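Local coordinates for fungal protease inhibitor-1 (Antheraea mylitta, PDB 3BT4), which inhibits trypsin, chymotrypsin and proteases of the fungi Aspergillus oryzae and Rhizopus oryzae, at residues A21-R24 against T28-A31. Numbering follows the deposited sequence.
Sequences ASCR and TYRA
Thr-28, where the edge strand 28-30 begins, meets Cys-23 of the preceding loop through its main chain: SG of Cys-23 lies 4.3 Å from C of Thr-28. The contact is a disulfide-anchored loop folded back on a strand of the small, cystine-rich inhibitor fold, and its centre is a Cys sulfur-aromatic pair. The side chain of Thr-28 starts away from the loop and touches Val-44, while its backbone is hydrogen-bonded to the same residue of the central strand 40-47, which runs antiparallel to 28-30. Tyr-29 carries most of the contact on the strand side. Its CA is 3.7 Å from SG of Cys-23 and its CB 3.9 Å from that same sulfur, so the sulfur sits against the root of the tyrosine. With CG of Tyr-29 anti to its own backbone N (chi1 178°), the ring leads away from the sulfur; its near edge, at CD1, meets SG of Cys-23 at 4.0 Å, and this SG is 5.3 Å from the ring centroid and 86° off the ring normal. The side chain of Arg-30 starts away from the loop, touches Val-44 and Leu-46 and makes a salt bridge with Glu-70; its backbone is hydrogen-bonded to that of Ala-42. The backbone N of Ala-31 lies 3.7 Å above one face of the Tyr-29 ring, nearer its border than its middle. On the loop side, Cys-23 is tied by its disulfide to Cys-43 of strand 40-47, which pins the loop to the sheet and fixes the sulfur beside Tyr-29. Next to it, Arg-24 curls back over its own loop, and one nitrogen grips two carbonyls: NH1 of Arg-24 reaches O of Cys-23 at 3.2 Å and, more straightly (169° at the hydrogen), O of Ala-21 at 2.8 Å, an oxygen lying in the guanidinium plane.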
loop_
_atom_site.group_PDB
_atom_site.type_symbol
_atom_site.label_atom_id
_atom_site.label_comp_id
_atom_site.label_asym_id
_atom_site.label_seq_id
_atom_site.Cartn_x
_atom_site.Cartn_y
_atom_site.Cartn_z
ATOM N N ALA A 21 -13.235 7.750 8.336
ATOM C CA ALA A 21 -13.465 9.021 9.022
ATOM C C ALA A 21 -12.249 9.618 9.739
ATOM O O ALA A 21 -12.299 10.766 10.168
ATOM C CB ALA A 21 -14.625 8.819 10.055
ATOM N N SER A 22 -11.177 8.840 9.891
ATOM C CA SER A 22 -9.984 9.261 10.644
ATOM C C SER A 22 -8.828 9.818 9.806
ATOM O O SER A 22 -7.928 10.445 10.358
ATOM C CB SER A 22 -9.463 8.126 11.528
ATOM O OG SER A 22 -8.810 7.095 10.783
ATOM N N CYS A 23 -8.842 9.577 8.493
ATOM C CA CYS A 23 -7.816 10.099 7.583
ATOM C C CYS A 23 -7.986 11.589 7.358
ATOM O O CYS A 23 -9.103 12.060 7.133
ATOM C CB CYS A 23 -7.874 9.393 6.232
ATOM S SG CYS A 23 -7.584 7.612 6.353
ATOM N N ARG A 24 -6.872 12.315 7.407
ATOM C CA ARG A 24 -6.888 13.777 7.281
ATOM C C ARG A 24 -6.093 14.177 6.062
ATOM O O ARG A 24 -4.903 13.915 5.979
ATOM C CB ARG A 24 -6.304 14.443 8.523
ATOM C CG ARG A 24 -7.069 14.211 9.807
ATOM C CD ARG A 24 -8.422 14.878 9.741
ATOM N NE ARG A 24 -9.240 14.564 10.911
ATOM C CZ ARG A 24 -10.192 13.639 10.944
ATOM N NH1 ARG A 24 -10.463 12.919 9.869
ATOM N NH2 ARG A 24 -10.885 13.446 12.054
ATOM N N THR A 28 -5.156 10.090 2.314
ATOM C CA THR A 28 -6.443 9.564 1.822
ATOM C C THR A 28 -6.652 8.101 2.233
ATOM O O THR A 28 -5.697 7.329 2.366
ATOM C CB THR A 28 -6.628 9.715 0.288
ATOM O OG1 THR A 28 -5.655 8.924 -0.399
ATOM C CG2 THR A 28 -6.498 11.170 -0.151
ATOM N N TYR A 29 -7.916 7.742 2.438
ATOM C CA TYR A 29 -8.281 6.411 2.894
ATOM C C TYR A 29 -8.169 5.395 1.782
ATOM O O TYR A 29 -8.597 5.649 0.656
ATOM C CB TYR A 29 -9.717 6.417 3.378
ATOM C CG TYR A 29 -10.224 5.076 3.840
ATOM C CD1 TYR A 29 -9.799 4.528 5.045
ATOM C CD2 TYR A 29 -11.132 4.357 3.068
ATOM C CE1 TYR A 29 -10.295 3.312 5.487
ATOM C CE2 TYR A 29 -11.624 3.126 3.498
ATOM C CZ TYR A 29 -11.203 2.613 4.704
ATOM O OH TYR A 29 -11.690 1.398 5.132
ATOM N N ARG A 30 -7.594 4.243 2.118
ATOM C CA ARG A 30 -7.624 3.075 1.255
ATOM C C ARG A 30 -8.096 1.914 2.104
ATOM O O ARG A 30 -7.536 1.663 3.155
ATOM C CB ARG A 30 -6.237 2.751 0.698
ATOM C CG ARG A 30 -5.621 3.857 -0.139
ATOM C CD ARG A 30 -4.911 3.284 -1.322
ATOM N NE ARG A 30 -4.554 4.294 -2.318
ATOM C CZ ARG A 30 -3.610 4.116 -3.243
ATOM N NH1 ARG A 30 -2.931 2.974 -3.289
ATOM N NH2 ARG A 30 -3.338 5.079 -4.115
ATOM N N ALA A 31 -9.100 1.192 1.618
ATOM C CA ALA A 31 -9.689 0.090 2.361
ATOM C C ALA A 31 -8.715 -1.064 2.611
ATOM O O ALA A 31 -8.801 -1.752 3.633
ATOM C CB ALA A 31 -10.938 -0.410 1.631
#